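Local atomic coordinates of glutathione S-transferase (Bombyx mori, PDB entry 5ZFG), a protein that probably conjugates glutathione to electrophilic compounds as a glutathione transferase and, in the silkworm, metabolises the insecticide diazinon. Residues B[188-191]-B[192-196]; B[155-158]-B[159-162]; B[135-138]-B[139-143]. All coordinates share one frame; numbering follows the deposited sequence.

Contact 1. Residues B[188-191]-B[192-196]; sequences NDFK and VKYPD
Phe190 and Tyr194, one helical turn apart, lean on each other where helix 181-193 ends. Their side chains cross at about a right angle, yet the ring planes are inclined by only 31°, with centroids 5.9 Å apart, an oblique pairing. Phe190 CD1 meets Tyr194 CD2 at 4.1 Å, while Tyr194 CB sits over one face of the phenylalanine ring, near its rim. With CG anti to the backbone N (chi1 175°), the Phe190 ring turns to the side where Leu156, Phe161 and Trp198 enclose it. Phe190 O accepts from Tyr194 N at 2.9 Å and lies at the edge of the tyrosine ring. One residue back, Lys193 N donates to Asp189 O over 2.9 Å, and the first methylenes of Lys193 fold against that same oxygen. The extended chain of Lys191 carries NZ to a salt bridge with Glu171. After Tyr194, which is both the first non-helical residue and the N-cap of helix 195-208, Pro195 has no N-H to give Lys191 O; its CA makes a 3.4 Å C-H...O contact with that oxygen instead. The chemistry thus implies a helix that stops where proline withholds the next N-H, with the Phe190-Tyr194 pair packed beside the bend.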
# COMPACT_ATOMS: atom_id res chain seq x y z
N ASN B 188 -8.10 -4.57 22.65
CA ASN B 188 -7.89 -5.29 23.90
C ASN B 188 -8.22 -6.78 23.79
O ASN B 188 -7.55 -7.59 24.43
CB ASN B 188 -8.71 -4.63 25.01
CG ASN B 188 -8.06 -3.36 25.51
OD1 ASN B 188 -7.05 -3.40 26.21
ND2 ASN B 188 -8.61 -2.21 25.12
N ASP B 189 -9.21 -7.15 22.97
CA ASP B 189 -9.45 -8.57 22.72
C ASP B 189 -8.24 -9.23 22.06
O ASP B 189 -7.98 -10.42 22.30
CB ASP B 189 -10.68 -8.76 21.82
CG ASP B 189 -12.00 -8.60 22.56
OD1 ASP B 189 -12.00 -8.36 23.79
OD2 ASP B 189 -13.04 -8.69 21.88
N PHE B 190 -7.51 -8.49 21.23
CA PHE B 190 -6.32 -9.06 20.59
C PHE B 190 -5.30 -9.49 21.64
O PHE B 190 -4.73 -10.59 21.54
CB PHE B 190 -5.72 -8.05 19.61
CG PHE B 190 -4.42 -8.50 19.00
CD1 PHE B 190 -4.41 -9.35 17.90
CD2 PHE B 190 -3.21 -8.07 19.53
CE1 PHE B 190 -3.20 -9.76 17.33
CE2 PHE B 190 -2.00 -8.48 18.97
CZ PHE B 190 -2.01 -9.33 17.87
N LYS B 191 -5.07 -8.65 22.65
CA LYS B 191 -4.12 -8.99 23.70
C LYS B 191 -4.50 -10.28 24.41
O LYS B 191 -3.63 -11.09 24.73
CB LYS B 191 -4.03 -7.85 24.71
CG LYS B 191 -3.65 -6.49 24.15
CD LYS B 191 -3.28 -5.55 25.30
CE LYS B 191 -3.28 -4.10 24.87
NZ LYS B 191 -2.59 -3.22 25.86
N VAL B 192 -5.79 -10.47 24.66
CA VAL B 192 -6.23 -11.61 25.47
C VAL B 192 -6.26 -12.89 24.63
O VAL B 192 -5.86 -13.96 25.10
CB VAL B 192 -7.60 -11.31 26.09
CG1 VAL B 192 -8.14 -12.52 26.85
CG2 VAL B 192 -7.50 -10.12 27.01
N LYS B 193 -6.71 -12.79 23.38
CA LYS B 193 -6.81 -13.97 22.53
C LYS B 193 -5.45 -14.40 21.99
O LYS B 193 -5.25 -15.60 21.73
CB LYS B 193 -7.77 -13.69 21.38
CG LYS B 193 -9.19 -13.37 21.83
CD LYS B 193 -10.01 -14.64 22.01
CE LYS B 193 -11.30 -14.38 22.80
NZ LYS B 193 -11.05 -14.21 24.26
N TYR B 194 -4.50 -13.47 21.83
CA TYR B 194 -3.20 -13.76 21.20
C TYR B 194 -2.07 -13.17 22.03
O TYR B 194 -1.31 -12.32 21.55
CB TYR B 194 -3.16 -13.22 19.77
CG TYR B 194 -4.20 -13.85 18.90
CD1 TYR B 194 -3.95 -15.07 18.28
CD2 TYR B 194 -5.43 -13.24 18.70
CE1 TYR B 194 -4.91 -15.66 17.48
CE2 TYR B 194 -6.39 -13.83 17.90
CZ TYR B 194 -6.12 -15.04 17.30
OH TYR B 194 -7.08 -15.62 16.50
N PRO B 195 -1.89 -13.64 23.27
CA PRO B 195 -0.88 -13.00 24.14
C PRO B 195 0.55 -13.13 23.63
O PRO B 195 1.36 -12.24 23.88
CB PRO B 195 -1.07 -13.73 25.48
CG PRO B 195 -1.70 -15.04 25.13
CD PRO B 195 -2.59 -14.74 23.95
N ASP B 196 0.88 -14.24 22.96
CA ASP B 196 2.22 -14.39 22.39
C ASP B 196 2.49 -13.34 21.32
O ASP B 196 3.58 -12.76 21.27
CB ASP B 196 2.37 -15.80 21.80
CG ASP B 196 1.32 -16.10 20.73
OD1 ASP B 196 0.13 -15.78 20.94
OD2 ASP B 196 1.70 -16.66 19.67

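Contact 2. Residues B[155-158]-B[159-162]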
# COMPACT_ATOMS: atom_id res chain seq x y z
N HIS B 155 -12.34 -13.39 12.02
CA HIS B 155 -11.14 -14.05 12.49
C HIS B 155 -9.94 -13.15 12.18
O HIS B 155 -10.02 -12.24 11.35
CB HIS B 155 -10.95 -15.42 11.83
CG HIS B 155 -10.80 -15.35 10.35
ND1 HIS B 155 -11.86 -15.48 9.48
CD2 HIS B 155 -9.70 -15.16 9.57
CE1 HIS B 155 -11.43 -15.37 8.24
NE2 HIS B 155 -10.12 -15.18 8.27
N LEU B 156 -8.83 -13.44 12.86
CA LEU B 156 -7.59 -12.70 12.67
C LEU B 156 -7.07 -12.85 11.24
O LEU B 156 -7.11 -13.95 10.67
CB LEU B 156 -6.53 -13.18 13.66
CG LEU B 156 -5.25 -12.34 13.81
CD1 LEU B 156 -5.51 -11.07 14.58
CD2 LEU B 156 -4.10 -13.13 14.43
N THR B 157 -6.61 -11.74 10.65
CA THR B 157 -5.95 -11.77 9.34
C THR B 157 -4.70 -10.90 9.39
O THR B 157 -4.47 -10.16 10.35
CB THR B 157 -6.86 -11.29 8.20
OG1 THR B 157 -7.18 -9.91 8.39
CG2 THR B 157 -8.17 -12.10 8.12
N ILE B 158 -3.88 -10.96 8.33
CA ILE B 158 -2.70 -10.09 8.29
C ILE B 158 -3.08 -8.62 8.32
O ILE B 158 -2.24 -7.78 8.63
CB ILE B 158 -1.78 -10.38 7.07
CG1 ILE B 158 -2.51 -10.23 5.73
CG2 ILE B 158 -1.06 -11.74 7.20
CD1 ILE B 158 -1.55 -10.36 4.52
N ALA B 159 -4.33 -8.27 7.98
CA ALA B 159 -4.74 -6.87 8.06
C ALA B 159 -4.72 -6.36 9.50
O ALA B 159 -4.56 -5.16 9.74
CB ALA B 159 -6.14 -6.70 7.46
N ASP B 160 -4.85 -7.27 10.48
CA ASP B 160 -4.92 -6.83 11.87
C ASP B 160 -3.58 -6.31 12.38
O ASP B 160 -3.55 -5.31 13.11
CB ASP B 160 -5.41 -7.98 12.75
CG ASP B 160 -6.87 -8.23 12.56
OD1 ASP B 160 -7.65 -7.37 13.02
OD2 ASP B 160 -7.22 -9.25 11.92
N PHE B 161 -2.47 -6.96 12.02
CA PHE B 161 -1.19 -6.63 12.65
C PHE B 161 -0.78 -5.19 12.41
O PHE B 161 -0.43 -4.51 13.39
CB PHE B 161 -0.08 -7.59 12.20
CG PHE B 161 -0.39 -9.03 12.46
CD1 PHE B 161 -0.79 -9.46 13.72
CD2 PHE B 161 -0.29 -9.97 11.43
CE1 PHE B 161 -1.10 -10.80 13.95
CE2 PHE B 161 -0.58 -11.31 11.65
CZ PHE B 161 -0.99 -11.73 12.92
N PRO B 162 -0.79 -4.64 11.18
CA PRO B 162 -0.38 -3.24 11.04
C PRO B 162 -1.29 -2.30 11.80
O PRO B 162 -0.80 -1.34 12.41
CB PRO B 162 -0.42 -3.02 9.51
CG PRO B 162 -0.24 -4.41 8.93
CD PRO B 162 -1.02 -5.27 9.87
O HOH W 1 -9.16 -9.57 10.24
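The backbone runs extended through Leu156 and Thr157, then turns at Ile158 and Ala159 into helix 160-172, and the turn is closed by Asp160 N donating to Thr157 O at 2.9 Å. The reciprocal bond comes from the Asp160 side chain, whose CG lies beside its backbone N (chi1 -74°), which brings the carboxylate back over the turn to Thr157. There Asp160 OD2 takes the N-H of Thr157 at 2.9 Å, almost straight at 171° and nearly in line with the carboxylate C-O bond. Thr157 OG1, placed between its backbone N and carbonyl carbon, accepts a weak 3.3 Å bond from Ala159 N. A water links the two polar side chains: it accepts from Thr157 OG1 and donates both to Asp160 OD2, at 2.6 Å, and to His155 O. The other carboxylate oxygen, OD1, receives Ala151 N and Trp186 NE1, so this buried group is gripped at both ends and its rotation fixed.

Apolar groups pack beside these bonds. Leu156 uses its two methyls separately: CD1 lies 3.6 Å from Asp160 CB, whereas CD2 meets the far end of the Phe161 ring, 3.7 Å from CZ, the two side chains crossing at about a right angle. Thr157 O stands over one face of that ring, toward its rim. Ile158 O approaches Pro162 CD at 3.1 Å, which suits a first-turn proline with no N-H to offer. Beyond the turn, Phe161 packs on helix 12-23 and Ile158 on helix 67-78. Thr157 and Asp160 make a capping box, the N-capping box known at this point in the glutathione transferase fold, where it starts the core helix of the all-helical C-terminal domain.

Contact 3. Residues B[135-138]-B[139-143]; sequences SLDV and LETYL
Thr141 and Asp137 meet through one carbonyl oxygen that serves two donors of the same residue. Asp137 O accepts Thr141 N and Thr141 OG1, each at 2.8 Å, and the two arrive from opposite faces of its carbonyl plane. The hydroxyl gets there because OG1 lies beside the backbone N (chi1 -65°), turned back along the helix. With an alanine here the hydroxyl is gone, and Asp137 O would probably be left to the backbone N-H of that residue, with less contact to Pro50 of the second subunit. Among the other backbone bonds, Leu139 N reaches Ser135 O at 3.0 Å and Tyr142 N reaches Val138 O at 2.9 Å.

Apolar contact is concentrated in Val138 and Tyr142, side by side and pointing the same way, with Val138 CG1 3.5 Å from Tyr142 CE2.

The polar ends find partners on neighbouring elements: Glu140 OE1 and OE2 accept from Ile183 N and Lys182 N at the start of helix 181-193, and Tyr142 OH bonds to Gln51 of the second subunit; Pro50 of that subunit packs on Thr141 and Tyr142. A threonine hydroxyl bonding back to the i-4 carbonyl is common in alpha-helices; here helix 126-146 faces the second subunit.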
# COMPACT_ATOMS: atom_id res chain seq x y z
N SER B 135 -8.70 9.37 11.75
CA SER B 135 -8.28 8.01 11.43
C SER B 135 -8.98 6.99 12.31
O SER B 135 -9.43 5.94 11.83
CB SER B 135 -6.77 7.87 11.58
OG SER B 135 -6.08 8.70 10.66
N LEU B 136 -9.04 7.26 13.62
CA LEU B 136 -9.80 6.40 14.52
C LEU B 136 -11.26 6.34 14.09
O LEU B 136 -11.86 5.25 14.07
CB LEU B 136 -9.67 6.91 15.95
CG LEU B 136 -8.25 6.79 16.52
CD1 LEU B 136 -8.06 7.65 17.75
CD2 LEU B 136 -7.94 5.33 16.82
N ASP B 137 -11.84 7.49 13.72
CA ASP B 137 -13.24 7.50 13.33
C ASP B 137 -13.48 6.64 12.09
O ASP B 137 -14.48 5.91 12.01
CB ASP B 137 -13.70 8.94 13.08
CG ASP B 137 -15.21 9.06 13.04
OD1 ASP B 137 -15.86 8.82 14.07
OD2 ASP B 137 -15.73 9.38 11.95
N VAL B 138 -12.55 6.68 11.13
CA VAL B 138 -12.69 5.89 9.91
C VAL B 138 -12.57 4.40 10.23
O VAL B 138 -13.38 3.59 9.76
CB VAL B 138 -11.67 6.34 8.85
CG1 VAL B 138 -11.64 5.34 7.68
CG2 VAL B 138 -11.99 7.74 8.34
N LEU B 139 -11.59 4.00 11.05
CA LEU B 139 -11.49 2.58 11.40
C LEU B 139 -12.70 2.13 12.22
O LEU B 139 -13.22 1.03 12.01
CB LEU B 139 -10.19 2.30 12.17
CG LEU B 139 -9.97 0.82 12.55
CD1 LEU B 139 -10.03 -0.12 11.34
CD2 LEU B 139 -8.66 0.62 13.34
N GLU B 140 -13.16 2.97 13.15
CA GLU B 140 -14.38 2.67 13.88
C GLU B 140 -15.55 2.50 12.92
O GLU B 140 -16.37 1.59 13.08
CB GLU B 140 -14.66 3.78 14.90
CG GLU B 140 -15.93 3.57 15.75
CD GLU B 140 -15.69 2.66 16.94
OE1 GLU B 140 -14.51 2.32 17.21
OE2 GLU B 140 -16.67 2.29 17.62
N THR B 141 -15.62 3.35 11.90
CA THR B 141 -16.68 3.23 10.91
C THR B 141 -16.59 1.91 10.17
O THR B 141 -17.60 1.22 9.97
CB THR B 141 -16.63 4.40 9.93
OG1 THR B 141 -16.92 5.62 10.61
CG2 THR B 141 -17.64 4.22 8.82
N TYR B 142 -15.37 1.51 9.78
CA TYR B 142 -15.20 0.25 9.06
C TYR B 142 -15.63 -0.93 9.93
O TYR B 142 -16.34 -1.83 9.46
CB TYR B 142 -13.75 0.10 8.59
CG TYR B 142 -13.45 0.78 7.25
CD1 TYR B 142 -14.24 0.52 6.12
CD2 TYR B 142 -12.39 1.67 7.12
CE1 TYR B 142 -13.96 1.15 4.89
CE2 TYR B 142 -12.12 2.31 5.91
CZ TYR B 142 -12.89 2.03 4.79
OH TYR B 142 -12.62 2.66 3.58
N LEU B 143 -15.24 -0.93 11.21
CA LEU B 143 -15.63 -2.01 12.11
C LEU B 143 -17.14 -2.05 12.32
O LEU B 143 -17.73 -3.13 12.44
CB LEU B 143 -14.92 -1.88 13.46
CG LEU B 143 -13.41 -2.12 13.47
CD1 LEU B 143 -12.83 -1.70 14.82
CD2 LEU B 143 -13.07 -3.58 13.14

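All three contacts lie in the helical C-terminal domain and follow the chain in the order 3, 2, 1. Contact 3 is within helix 126-146, contact 2 opens the next helix, 160-172, and contact 1 closes helix 181-193 and starts helix 195-208. Contacts 1 and 2 have centres about 12 Å apart and touch: Phe190 meets Leu156 and Phe161, and Tyr194 also lies against Leu156, so a helix start and a helix end share one apolar cluster. Contact 3 stands apart, its centre about 15 Å from contact 2 and 20 Å from contact 1. It faces the second subunit, whereas contact 2 is buried and contact 1 lies at the surface, Phe190 reaching in to contact 2.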